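Local atomic coordinates of ECF RNA polymerase sigma factor SigK (Mycobacterium tuberculosis, PDB entry 4NQW), a protein that serves as an extracytoplasmic function sigma factor that probably directs RNA polymerase to specific promoters to initiate transcription. Residues Asp27-Leu32 with Gly91-Trp96; Glu149-Leu154 with Arg195-Cys200; Met59-Asp64 with Arg104-Val109. One frame throughout, in Å; residues are numbered along the deposited sequence.

How the interactions relate
Three contacts tie a predominantly helical protein together at separate points. Interactions 1 and 3 share helix 93-111: the first secures its N-terminal end against helix 28-34, the third packs its later part against helix 42-62. Their centres lie 23 Å apart, on opposite sides of the chain's centre. Interaction 2 belongs to sigma-70 factor domain-4 and joins its first and last helices by a disulfide; its centre is about 24 Å from either of the others. No two contacts touch, the closest approach being about 8 Å between nearest atoms of interactions 2 and 3. Two cadmium ions sit at interaction 3, on Asp107, and another lies about 8 Å from the Leu28 side chain of interaction 1.

Interaction 1 of 3, residues Asp27-Leu32 with Gly91-Trp96; sequences DLDALL and GSALAW
Asp29 and Ala93 bring helix 28-34 up against the start of helix 93-111, their CA atoms 5.0 Å apart. The motif is a helix N-terminus held by two side chains, one local and one distant, at the beginning of a long helix of sigma-70 factor domain-2. Ser92 is the N-cap: its OG accepts from Ala95 N at 3.0 Å and also has an acidic partner on the chain of the other protein. Asp29 supplies the distant acceptor. Chi1 of -60° sets its CG anti to the carbonyl carbon, beside the backbone N; from there OD1 accepts the N-H of Ala93 at 2.7 Å, met nearly along the C-O axis. A negative group here would be expected to suit the positive end of the helix dipole.

Beside this polar bond the Ala93 methyl, CB, fills a close-packed spot 3.6 Å from Leu28 O. Leu28 CD2 approaches Leu94 CG. Phe86 packs on Asp29, Leu32 and Ala93 and meets Trp96 edge-to-face. Leu32 crosses Trp96 at about a right angle, its CD1 touching Ala93 CB and lying 3.4 Å from Trp96 CE3.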
ATOM      1  N   ASP A  27       5.496   3.826 -18.228  1.00 42.73           N
ATOM      2  CA  ASP A  27       4.421   4.619 -18.907  1.00 48.20           C
ATOM      3  C   ASP A  27       3.301   5.048 -17.948  1.00 50.48           C
ATOM      4  O   ASP A  27       2.656   6.073 -18.164  1.00 49.46           O
ATOM      5  CB  ASP A  27       3.842   3.839 -20.101  1.00 50.50           C
ATOM      6  CG  ASP A  27       2.757   2.846 -19.698  1.00 52.12           C
ATOM      7  OD1 ASP A  27       1.577   3.250 -19.610  1.00 51.75           O
ATOM      8  OD2 ASP A  27       3.083   1.659 -19.487  1.00 53.06           O
ATOM      9  N   LEU A  28       3.069   4.251 -16.907  1.00 50.31           N
ATOM     10  CA  LEU A  28       2.096   4.583 -15.867  1.00 47.02           C
ATOM     11  C   LEU A  28       2.567   5.808 -15.080  1.00 47.38           C
ATOM     12  O   LEU A  28       1.756   6.602 -14.600  1.00 45.96           O
ATOM     13  CB  LEU A  28       1.905   3.385 -14.930  1.00 39.26           C
ATOM     14  CG  LEU A  28       0.575   3.202 -14.201  1.00 34.57           C
ATOM     15  CD1 LEU A  28      -0.617   3.411 -15.122  1.00 31.06           C
ATOM     16  CD2 LEU A  28       0.535   1.805 -13.596  1.00 28.24           C
ATOM     17  N   ASP A  29       3.886   5.947 -14.959  1.00 49.97           N
ATOM     18  CA  ASP A  29       4.501   7.129 -14.359  1.00 52.75           C
ATOM     19  C   ASP A  29       4.264   8.355 -15.236  1.00 51.22           C
ATOM     20  O   ASP A  29       3.982   9.441 -14.729  1.00 46.69           O
ATOM     21  CB  ASP A  29       6.006   6.908 -14.169  1.00 55.87           C
ATOM     22  CG  ASP A  29       6.315   5.723 -13.267  1.00 59.92           C
ATOM     23  OD1 ASP A  29       5.856   5.717 -12.107  1.00 55.12           O
ATOM     24  OD2 ASP A  29       7.023   4.799 -13.719  1.00 60.82           O
ATOM     25  N   ALA A  30       4.380   8.170 -16.551  1.00 46.82           N
ATOM     26  CA  ALA A  30       4.119   9.236 -17.519  1.00 42.95           C
ATOM     27  C   ALA A  30       2.643   9.639 -17.546  1.00 47.52           C
ATOM     28  O   ALA A  30       2.327  10.812 -17.747  1.00 51.35           O
ATOM     29  CB  ALA A  30       4.577   8.816 -18.909  1.00 26.48           C
ATOM     30  N   LEU A  31       1.748   8.670 -17.354  1.00 46.45           N
ATOM     31  CA  LEU A  31       0.313   8.956 -17.265  1.00 47.67           C
ATOM     32  C   LEU A  31       0.005   9.807 -16.038  1.00 47.66           C
ATOM     33  O   LEU A  31      -0.714  10.802 -16.135  1.00 47.57           O
ATOM     34  CB  LEU A  31      -0.515   7.667 -17.208  1.00 37.39           C
ATOM     35  CG  LEU A  31      -0.684   6.847 -18.490  1.00 41.34           C
ATOM     36  CD1 LEU A  31      -1.439   5.564 -18.178  1.00 38.72           C
ATOM     37  CD2 LEU A  31      -1.405   7.628 -19.578  1.00 40.60           C
ATOM     38  N   LEU A  32       0.556   9.416 -14.892  1.00 45.70           N
ATOM     39  CA  LEU A  32       0.354  10.158 -13.645  1.00 49.17           C
ATOM     40  C   LEU A  32       0.995  11.545 -13.732  1.00 50.45           C
ATOM     41  O   LEU A  32       0.515  12.502 -13.127  1.00 48.76           O
ATOM     42  CB  LEU A  32       0.930   9.391 -12.448  1.00 49.37           C
ATOM     43  CG  LEU A  32       0.122   9.432 -11.144  1.00 52.10           C
ATOM     44  CD1 LEU A  32       0.933   8.804 -10.024  1.00 51.70           C
ATOM     45  CD2 LEU A  32      -0.308  10.837 -10.746  1.00 53.53           C
ATOM     46  N   GLY A  91       9.571   6.620  -6.177  1.00 37.61           N
ATOM     47  CA  GLY A  91       8.859   5.346  -6.286  1.00 34.15           C
ATOM     48  C   GLY A  91       7.931   5.323  -7.487  1.00 31.98           C
ATOM     49  O   GLY A  91       7.656   6.363  -8.085  1.00 32.02           O
ATOM     50  N   SER A  92       7.441   4.137  -7.838  1.00 30.82           N
ATOM     51  CA  SER A  92       6.571   3.977  -9.000  1.00 30.46           C
ATOM     52  C   SER A  92       5.203   4.613  -8.770  1.00 30.88           C
ATOM     53  O   SER A  92       4.762   4.764  -7.628  1.00 34.06           O
ATOM     54  CB  SER A  92       6.390   2.495  -9.334  1.00 28.03           C
ATOM     55  OG  SER A  92       5.689   1.828  -8.299  1.00 28.39           O
ATOM     56  N   ALA A  93       4.542   4.980  -9.863  1.00 26.28           N
ATOM     57  CA  ALA A  93       3.175   5.498  -9.810  1.00 26.10           C
ATOM     58  C   ALA A  93       2.241   4.469  -9.185  1.00 24.84           C
ATOM     59  O   ALA A  93       1.349   4.817  -8.410  1.00 24.22           O
ATOM     60  CB  ALA A  93       2.693   5.861 -11.206  1.00 26.39           C
ATOM     61  N   LEU A  94       2.466   3.203  -9.524  1.00 23.77           N
ATOM     62  CA  LEU A  94       1.654   2.101  -9.016  1.00 22.61           C
ATOM     63  C   LEU A  94       1.747   2.024  -7.491  1.00 22.64           C
ATOM     64  O   LEU A  94       0.729   1.940  -6.804  1.00 22.07           O
ATOM     65  CB  LEU A  94       2.110   0.768  -9.632  1.00 21.42           C
ATOM     66  CG  LEU A  94       1.060  -0.245 -10.115  1.00 21.29           C
ATOM     67  CD1 LEU A  94       1.500  -1.658  -9.756  1.00 19.44           C
ATOM     68  CD2 LEU A  94      -0.328   0.023  -9.559  1.00 22.02           C
ATOM     69  N   ALA A  95       2.975   2.058  -6.977  1.00 22.63           N
ATOM     70  CA  ALA A  95       3.226   2.023  -5.536  1.00 21.74           C
ATOM     71  C   ALA A  95       2.631   3.237  -4.827  1.00 23.53           C
ATOM     72  O   ALA A  95       2.071   3.115  -3.738  1.00 22.69           O
ATOM     73  CB  ALA A  95       4.722   1.939  -5.265  1.00 20.06           C
ATOM     74  N   TRP A  96       2.759   4.403  -5.453  1.00 24.71           N
ATOM     75  CA  TRP A  96       2.188   5.648  -4.936  1.00 25.21           C
ATOM     76  C   TRP A  96       0.668   5.533  -4.793  1.00 24.53           C
ATOM     77  O   TRP A  96       0.097   5.963  -3.790  1.00 23.72           O
ATOM     78  CB  TRP A  96       2.555   6.794  -5.882  1.00 26.67           C
ATOM     79  CG  TRP A  96       2.177   8.169  -5.427  1.00 27.38           C
ATOM     80  CD1 TRP A  96       2.871   8.968  -4.566  1.00 28.60           C
ATOM     81  CD2 TRP A  96       1.040   8.929  -5.852  1.00 27.10           C
ATOM     82  NE1 TRP A  96       2.225  10.172  -4.414  1.00 29.40           N
ATOM     83  CE2 TRP A  96       1.098  10.174  -5.193  1.00 27.22           C
ATOM     84  CE3 TRP A  96      -0.029   8.674  -6.717  1.00 27.40           C
ATOM     85  CZ2 TRP A  96       0.129  11.162  -5.371  1.00 26.88           C
ATOM     86  CZ3 TRP A  96      -0.992   9.658  -6.896  1.00 28.15           C
ATOM     87  CH2 TRP A  96      -0.904  10.888  -6.227  1.00 27.79           C
TER

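Interaction 2 of 3, residues Glu149-Leu154 with Arg195-Cys200; sequences ECLKAL and RSLRNC
Cys150 and Cys200 are joined by a disulfide, SG to SG 2.0 Å, that ties helix 141-153 to helix 183-201 near the C-terminal end of each. The two cysteines reach the bond differently. In Cys150 the sulfur lies beside the backbone N, anti to the carbonyl carbon (chi1 -71°); in Cys200 it is anti to the backbone N (chi1 -178°). The C-S-S-C torsion of -80° gives the bridge a left-handed twist, with the CB atoms of Cys150 and Cys200 3.7 Å apart.

Next to the bridge, Leu197 carries the apolar part of the contact. Its branched end reaches across to the other helix, where CD2 meets the backbone of Cys150, 3.8 Å from Cys150 O. Leu154 crosses Leu197 at about a right angle: its CD1 rests 4.0 Å from Leu197 CD2, while its CD2 lies against Leu197 CG as well as Ser196 CB (3.7 Å). Leu151 adds a looser touch, and another protein's chain packs on both Leu151 and Leu197.

The local helix axes approach to 9.5 Å, and no hydrogen bond spans the segments. Cohesion therefore rests on one covalent link and a small leucine cluster, clamping together the helices that open and close sigma-70 factor domain-4; the covalent share would be expected to depend on redox conditions.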
ATOM      1  N   GLU A 149       1.649 -17.877  -5.356  1.00 43.38           N
ATOM      2  CA  GLU A 149       2.682 -18.885  -5.080  1.00 46.31           C
ATOM      3  C   GLU A 149       3.707 -18.369  -4.066  1.00 41.17           C
ATOM      4  O   GLU A 149       4.105 -19.096  -3.156  1.00 38.21           O
ATOM      5  CB  GLU A 149       3.401 -19.304  -6.372  1.00 54.16           C
ATOM      6  CG  GLU A 149       4.538 -20.303  -6.164  1.00 60.95           C
ATOM      7  CD  GLU A 149       5.235 -20.715  -7.453  1.00 60.71           C
ATOM      8  OE1 GLU A 149       5.051 -20.041  -8.489  1.00 63.98           O
ATOM      9  OE2 GLU A 149       5.983 -21.716  -7.432  1.00 59.68           O
ATOM     10  N   CYS A 150       4.134 -17.121  -4.240  1.00 38.08           N
ATOM     11  CA  CYS A 150       5.114 -16.500  -3.345  1.00 39.49           C
ATOM     12  C   CYS A 150       4.549 -16.291  -1.941  1.00 38.32           C
ATOM     13  O   CYS A 150       5.238 -16.541  -0.954  1.00 40.17           O
ATOM     14  CB  CYS A 150       5.610 -15.172  -3.926  1.00 39.66           C
ATOM     15  SG  CYS A 150       6.677 -15.369  -5.373  0.91 38.83           S
ATOM     16  N   LEU A 151       3.299 -15.837  -1.860  1.00 36.58           N
ATOM     17  CA  LEU A 151       2.600 -15.718  -0.577  1.00 36.96           C
ATOM     18  C   LEU A 151       2.438 -17.076   0.110  1.00 37.22           C
ATOM     19  O   LEU A 151       2.573 -17.179   1.332  1.00 37.54           O
ATOM     20  CB  LEU A 151       1.225 -15.072  -0.768  1.00 35.92           C
ATOM     21  CG  LEU A 151       1.225 -13.554  -0.954  1.00 35.01           C
ATOM     22  CD1 LEU A 151      -0.033 -13.101  -1.678  1.00 36.99           C
ATOM     23  CD2 LEU A 151       1.357 -12.851   0.389  1.00 32.97           C
ATOM     24  N   LYS A 152       2.146 -18.107  -0.680  1.00 35.59           N
ATOM     25  CA  LYS A 152       2.018 -19.476  -0.167  1.00 36.58           C
ATOM     26  C   LYS A 152       3.368 -20.096   0.213  1.00 32.21           C
ATOM     27  O   LYS A 152       3.418 -21.018   1.026  1.00 29.82           O
ATOM     28  CB  LYS A 152       1.309 -20.371  -1.190  1.00 42.24           C
ATOM     29  CG  LYS A 152      -0.189 -20.121  -1.302  1.00 47.35           C
ATOM     30  CD  LYS A 152      -0.768 -20.682  -2.595  1.00 50.82           C
ATOM     31  CE  LYS A 152      -0.748 -22.203  -2.627  1.00 52.50           C
ATOM     32  NZ  LYS A 152      -1.041 -22.725  -3.989  1.00 52.53           N
ATOM     33  N   ALA A 153       4.449 -19.595  -0.382  1.00 31.09           N
ATOM     34  CA  ALA A 153       5.802 -20.083  -0.092  1.00 31.02           C
ATOM     35  C   ALA A 153       6.391 -19.495   1.195  1.00 29.38           C
ATOM     36  O   ALA A 153       7.418 -19.975   1.679  1.00 28.29           O
ATOM     37  CB  ALA A 153       6.726 -19.798  -1.268  1.00 31.79           C
ATOM     38  N   LEU A 154       5.755 -18.456   1.737  1.00 28.49           N
ATOM     39  CA  LEU A 154       6.148 -17.896   3.032  1.00 27.30           C
ATOM     40  C   LEU A 154       5.873 -18.902   4.140  1.00 28.91           C
ATOM     41  O   LEU A 154       4.974 -19.740   4.016  1.00 26.87           O
ATOM     42  CB  LEU A 154       5.359 -16.621   3.340  1.00 25.31           C
ATOM     43  CG  LEU A 154       5.511 -15.397   2.433  1.00 24.42           C
ATOM     44  CD1 LEU A 154       4.374 -14.420   2.697  1.00 24.00           C
ATOM     45  CD2 LEU A 154       6.857 -14.718   2.639  1.00 23.66           C
ATOM     46  N   ARG A 195      11.083  -9.516   2.788  1.00 17.57           N
ATOM     47  CA  ARG A 195      12.333  -9.861   2.102  1.00 19.55           C
ATOM     48  C   ARG A 195      12.137 -11.097   1.231  1.00 20.85           C
ATOM     49  O   ARG A 195      12.544 -11.115   0.068  1.00 23.59           O
ATOM     50  CB  ARG A 195      13.468 -10.103   3.100  1.00 20.83           C
ATOM     51  CG  ARG A 195      14.836 -10.282   2.450  1.00 23.18           C
ATOM     52  CD  ARG A 195      15.928 -10.600   3.462  1.00 25.79           C
ATOM     53  NE  ARG A 195      15.965  -9.619   4.547  1.00 29.11           N
ATOM     54  CZ  ARG A 195      15.498  -9.810   5.781  1.00 31.61           C
ATOM     55  NH1 ARG A 195      14.957 -10.969   6.144  1.00 34.19           N
ATOM     56  NH2 ARG A 195      15.581  -8.826   6.675  1.00 31.25           N
ATOM     57  N   SER A 196      11.513 -12.122   1.805  1.00 21.03           N
ATOM     58  CA  SER A 196      11.189 -13.350   1.079  1.00 23.60           C
ATOM     59  C   SER A 196      10.292 -13.082  -0.132  1.00 24.10           C
ATOM     60  O   SER A 196      10.466 -13.695  -1.186  1.00 21.53           O
ATOM     61  CB  SER A 196      10.505 -14.351   2.016  1.00 25.91           C
ATOM     62  OG  SER A 196      10.244 -15.577   1.358  1.00 27.15           O
ATOM     63  N   LEU A 197       9.335 -12.170   0.028  1.00 24.74           N
ATOM     64  CA  LEU A 197       8.453 -11.778  -1.072  1.00 26.27           C
ATOM     65  C   LEU A 197       9.219 -11.029  -2.156  1.00 27.50           C
ATOM     66  O   LEU A 197       9.081 -11.339  -3.340  1.00 28.93           O
ATOM     67  CB  LEU A 197       7.290 -10.912  -0.571  1.00 25.83           C
ATOM     68  CG  LEU A 197       6.135 -11.623   0.136  1.00 23.45           C
ATOM     69  CD1 LEU A 197       5.053 -10.613   0.478  1.00 22.41           C
ATOM     70  CD2 LEU A 197       5.565 -12.746  -0.717  1.00 23.49           C
ATOM     71  N   ARG A 198      10.018 -10.047  -1.746  1.00 28.64           N
ATOM     72  CA  ARG A 198      10.873  -9.302  -2.672  1.00 33.05           C
ATOM     73  C   ARG A 198      11.733 -10.258  -3.502  1.00 31.96           C
ATOM     74  O   ARG A 198      11.843 -10.105  -4.719  1.00 32.80           O
ATOM     75  CB  ARG A 198      11.765  -8.318  -1.905  1.00 38.78           C
ATOM     76  CG  ARG A 198      12.482  -7.302  -2.783  1.00 44.95           C
ATOM     77  CD  ARG A 198      13.351  -6.342  -1.978  1.00 50.60           C
ATOM     78  NE  ARG A 198      12.604  -5.662  -0.914  1.00 55.11           N
ATOM     79  CZ  ARG A 198      12.756  -5.866   0.398  1.00 55.51           C
ATOM     80  NH1 ARG A 198      13.644  -6.740   0.870  1.00 52.78           N
ATOM     81  NH2 ARG A 198      12.009  -5.179   1.257  1.00 56.43           N
ATOM     82  N   ASN A 199      12.321 -11.252  -2.838  1.00 30.28           N
ATOM     83  CA  ASN A 199      13.178 -12.237  -3.503  1.00 30.31           C
ATOM     84  C   ASN A 199      12.408 -13.180  -4.431  1.00 31.19           C
ATOM     85  O   ASN A 199      12.824 -13.406  -5.568  1.00 28.39           O
ATOM     86  CB  ASN A 199      13.969 -13.050  -2.467  1.00 30.09           C
ATOM     87  CG  ASN A 199      15.014 -12.217  -1.738  1.00 32.00           C
ATOM     88  OD1 ASN A 199      15.452 -11.175  -2.227  1.00 33.21           O
ATOM     89  ND2 ASN A 199      15.422 -12.679  -0.559  1.00 33.27           N
ATOM     90  N   CYS A 200      11.289 -13.720  -3.945  1.00 33.12           N
ATOM     91  CA  CYS A 200      10.466 -14.655  -4.724  1.00 33.77           C
ATOM     92  C   CYS A 200       9.882 -13.997  -5.973  1.00 35.18           C
ATOM     93  O   CYS A 200       9.812 -14.619  -7.032  1.00 35.90           O
ATOM     94  CB  CYS A 200       9.330 -15.218  -3.864  1.00 33.27           C
ATOM     95  SG  CYS A 200       8.277 -16.436  -4.696  0.69 37.71           S
TER

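Interaction 3 of 3, residues Met59-Asp64 with Arg104-Val109; sequences MRVLRD and RAVDRV. With CD (cadmium ion), chain L; CD (cadmium ion), chain C.
The carboxylate of Asp107 is gripped by two cadmium ions, one on each oxygen: OD1 binds the first at 2.4 Å, and Asp107 OD2 binds the second at the same length. The first ion also has a water ligand at 2.7 Å; the second is shared with an acidic side chain of the chain of the other protein, which makes it a metal bridge between the two. Cys111, one turn farther along the helix, is also a cadmium ligand of this chain. Asp107 projects from the side of helix 93-111 turned away from helix 42-62.

The opposing side of the helix makes an apolar contact. Val61 and Leu62, the last residues of helix 42-62, close on a ridge formed by Ala105 and Val109, one turn apart. Val61, with CG1 anti to the backbone N (chi1 176°), sends that methyl 3.8 Å from Val109 CG2, the two side chains crossing obliquely, and onto Ala105 CB. Leu62 works mainly through CD2. This methyl lies 3.3 Å from Ala105 O, a tight approach, and also touches Arg108 CB and Val109 CG2.

Arg108 thus offers its aliphatic root to Leu62, while the bends at chi2 and chi3 place CD and NE on the way to helix 65-82. There NE makes a weak hydrogen bond with Thr71 OG1, and a long, weak ion pair links NH2 to Glu70; both partners belong to the motif that interacts with the polymerase core subunit RpoC. Two helices far apart in sequence, packed through small and branched apolar side chains, form part of the helical bundle of sigma-70 factor domain-2, which mediates recognition of the -10 promoter element.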
ATOM      1  N   MET A  59     -11.762  -3.773  -1.414  1.00 16.81           N
ATOM      2  CA  MET A  59     -12.706  -4.867  -1.140  1.00 19.68           C
ATOM      3  C   MET A  59     -12.140  -5.854  -0.123  1.00 19.70           C
ATOM      4  O   MET A  59     -12.822  -6.235   0.825  1.00 21.14           O
ATOM      5  CB  MET A  59     -13.077  -5.630  -2.425  1.00 22.73           C
ATOM      6  CG  MET A  59     -14.402  -5.224  -3.057  1.00 26.11           C
ATOM      7  SD  MET A  59     -15.816  -5.257  -1.930  1.00 32.46           S
ATOM      8  CE  MET A  59     -15.696  -6.897  -1.218  1.00 35.02           C
ATOM      9  N   ARG A  60     -10.893  -6.259  -0.330  1.00 19.79           N
ATOM     10  CA  ARG A  60     -10.227  -7.205   0.557  1.00 20.99           C
ATOM     11  C   ARG A  60     -10.178  -6.708   2.003  1.00 21.29           C
ATOM     12  O   ARG A  60     -10.434  -7.476   2.931  1.00 20.97           O
ATOM     13  CB  ARG A  60      -8.808  -7.497   0.047  1.00 24.00           C
ATOM     14  CG  ARG A  60      -8.003  -8.464   0.901  1.00 26.99           C
ATOM     15  CD  ARG A  60      -8.649  -9.840   0.976  1.00 31.99           C
ATOM     16  NE  ARG A  60      -8.680 -10.334   2.355  1.00 36.38           N
ATOM     17  CZ  ARG A  60      -7.805 -11.182   2.896  1.00 38.42           C
ATOM     18  NH1 ARG A  60      -6.790 -11.679   2.188  1.00 39.87           N
ATOM     19  NH2 ARG A  60      -7.950 -11.544   4.166  1.00 38.92           N
ATOM     20  N   VAL A  61      -9.856  -5.428   2.184  1.00 21.47           N
ATOM     21  CA  VAL A  61      -9.698  -4.842   3.518  1.00 21.42           C
ATOM     22  C   VAL A  61     -11.048  -4.561   4.181  1.00 21.41           C
ATOM     23  O   VAL A  61     -11.264  -4.937   5.332  1.00 20.83           O
ATOM     24  CB  VAL A  61      -8.861  -3.542   3.470  1.00 21.43           C
ATOM     25  CG1 VAL A  61      -8.783  -2.890   4.845  1.00 22.44           C
ATOM     26  CG2 VAL A  61      -7.459  -3.830   2.953  1.00 20.52           C
ATOM     27  N   LEU A  62     -11.949  -3.908   3.452  1.00 21.76           N
ATOM     28  CA  LEU A  62     -13.242  -3.487   4.004  1.00 22.63           C
ATOM     29  C   LEU A  62     -14.313  -4.582   3.968  1.00 25.61           C
ATOM     30  O   LEU A  62     -15.129  -4.673   4.886  1.00 27.42           O
ATOM     31  CB  LEU A  62     -13.754  -2.246   3.265  1.00 22.21           C
ATOM     32  CG  LEU A  62     -12.787  -1.065   3.147  1.00 20.35           C
ATOM     33  CD1 LEU A  62     -13.467   0.103   2.452  1.00 20.83           C
ATOM     34  CD2 LEU A  62     -12.259  -0.634   4.507  1.00 18.11           C
ATOM     35  N   ARG A  63     -14.308  -5.394   2.907  1.00 29.10           N
ATOM     36  CA  ARG A  63     -15.307  -6.462   2.690  1.00 33.80           C
ATOM     37  C   ARG A  63     -16.743  -5.938   2.723  1.00 35.93           C
ATOM     38  O   ARG A  63     -17.619  -6.516   3.373  1.00 38.72           O
ATOM     39  CB  ARG A  63     -15.140  -7.600   3.702  1.00 36.77           C
ATOM     40  CG  ARG A  63     -13.764  -8.251   3.697  1.00 41.46           C
ATOM     41  CD  ARG A  63     -13.405  -8.774   5.077  1.00 47.02           C
ATOM     42  NE  ARG A  63     -13.483  -7.708   6.075  1.00 53.22           N
ATOM     43  CZ  ARG A  63     -13.395  -7.887   7.391  1.00 58.98           C
ATOM     44  NH1 ARG A  63     -13.216  -9.101   7.905  1.00 62.69           N
ATOM     45  NH2 ARG A  63     -13.490  -6.838   8.201  1.00 60.71           N
ATOM     46  N   ASP A  64     -16.966  -4.834   2.020  1.00 33.77           N
ATOM     47  CA  ASP A  64     -18.288  -4.245   1.880  1.00 31.88           C
ATOM     48  C   ASP A  64     -18.309  -3.505   0.551  1.00 29.28           C
ATOM     49  O   ASP A  64     -17.521  -2.582   0.347  1.00 29.29           O
ATOM     50  CB  ASP A  64     -18.566  -3.289   3.044  1.00 34.99           C
ATOM     51  CG  ASP A  64     -20.014  -2.831   3.097  1.00 37.30           C
ATOM     52  OD1 ASP A  64     -20.400  -1.966   2.280  1.00 35.61           O
ATOM     53  OD2 ASP A  64     -20.761  -3.323   3.970  1.00 39.43           O
ATOM     54  N   ARG A 104      -5.894   4.451   3.129  1.00 14.15           N
ATOM     55  CA  ARG A 104      -7.274   4.914   3.253  1.00 14.32           C
ATOM     56  C   ARG A 104      -8.210   3.798   3.716  1.00 15.11           C
ATOM     57  O   ARG A 104      -9.064   4.018   4.572  1.00 14.96           O
ATOM     58  CB  ARG A 104      -7.762   5.500   1.923  1.00 15.78           C
ATOM     59  CG  ARG A 104      -9.030   6.331   2.037  1.00 17.58           C
ATOM     60  CD  ARG A 104      -9.299   7.098   0.753  1.00 20.19           C
ATOM     61  NE  ARG A 104      -8.426   8.264   0.604  1.00 21.99           N
ATOM     62  CZ  ARG A 104      -8.731   9.509   0.974  1.00 22.78           C
ATOM     63  NH1 ARG A 104      -9.900   9.794   1.538  1.00 22.85           N
ATOM     64  NH2 ARG A 104      -7.853  10.485   0.782  1.00 23.91           N
ATOM     65  N   ALA A 105      -8.044   2.604   3.148  1.00 15.92           N
ATOM     66  CA  ALA A 105      -8.857   1.446   3.523  1.00 15.92           C
ATOM     67  C   ALA A 105      -8.608   1.011   4.969  1.00 17.85           C
ATOM     68  O   ALA A 105      -9.553   0.761   5.721  1.00 17.66           O
ATOM     69  CB  ALA A 105      -8.592   0.287   2.578  1.00 13.68           C
ATOM     70  N   VAL A 106      -7.334   0.915   5.348  1.00 19.90           N
ATOM     71  CA  VAL A 106      -6.951   0.531   6.709  1.00 21.60           C
ATOM     72  C   VAL A 106      -7.478   1.547   7.721  1.00 22.76           C
ATOM     73  O   VAL A 106      -8.011   1.173   8.766  1.00 22.63           O
ATOM     74  CB  VAL A 106      -5.415   0.375   6.835  1.00 20.84           C
ATOM     75  CG1 VAL A 106      -4.954   0.484   8.285  1.00 20.30           C
ATOM     76  CG2 VAL A 106      -4.973  -0.951   6.229  1.00 20.18           C
ATOM     77  N   ASP A 107      -7.324   2.827   7.401  1.00 24.94           N
ATOM     78  CA  ASP A 107      -7.888   3.900   8.216  1.00 27.81           C
ATOM     79  C   ASP A 107      -9.392   3.702   8.442  1.00 29.39           C
ATOM     80  O   ASP A 107      -9.888   3.874   9.557  1.00 28.97           O
ATOM     81  CB  ASP A 107      -7.626   5.254   7.554  1.00 29.74           C
ATOM     82  CG  ASP A 107      -8.440   6.370   8.168  1.00 32.16           C
ATOM     83  OD1 ASP A 107      -9.606   6.559   7.754  1.00 35.45           O
ATOM     84  OD2 ASP A 107      -7.909   7.066   9.058  1.00 32.40           O
ATOM     85  N   ARG A 108     -10.102   3.345   7.375  1.00 31.19           N
ATOM     86  CA  ARG A 108     -11.545   3.086   7.429  1.00 34.35           C
ATOM     87  C   ARG A 108     -11.890   2.030   8.480  1.00 35.89           C
ATOM     88  O   ARG A 108     -12.871   2.168   9.210  1.00 35.89           O
ATOM     89  CB  ARG A 108     -12.051   2.615   6.060  1.00 36.93           C
ATOM     90  CG  ARG A 108     -13.387   3.198   5.636  1.00 43.02           C
ATOM     91  CD  ARG A 108     -13.253   4.658   5.229  1.00 48.77           C
ATOM     92  NE  ARG A 108     -14.174   5.026   4.155  1.00 52.92           N
ATOM     93  CZ  ARG A 108     -15.490   5.184   4.292  1.00 55.50           C
ATOM     94  NH1 ARG A 108     -16.085   4.997   5.468  1.00 53.52           N
ATOM     95  NH2 ARG A 108     -16.222   5.523   3.235  1.00 58.06           N
ATOM     96  N   VAL A 109     -11.077   0.978   8.545  1.00 38.15           N
ATOM     97  CA  VAL A 109     -11.264  -0.107   9.513  1.00 38.77           C
ATOM     98  C   VAL A 109     -10.951   0.344  10.942  1.00 36.09           C
ATOM     99  O   VAL A 109     -11.684   0.012  11.872  1.00 37.42           O
ATOM    100  CB  VAL A 109     -10.391  -1.335   9.151  1.00 39.06           C
ATOM    101  CG1 VAL A 109     -10.397  -2.371  10.272  1.00 40.13           C
ATOM    102  CG2 VAL A 109     -10.873  -1.959   7.848  1.00 37.52           C
TER
HETATM  103 CD    CD L 102      -5.923   7.008  10.427  0.60 47.59          CD
HETATM  104 CD    CD C 201     -10.897   8.035   9.209  1.00 46.88          CD
HETATM  105  O   HOH W   1     -13.049   6.668   8.253  1.00 23.66           O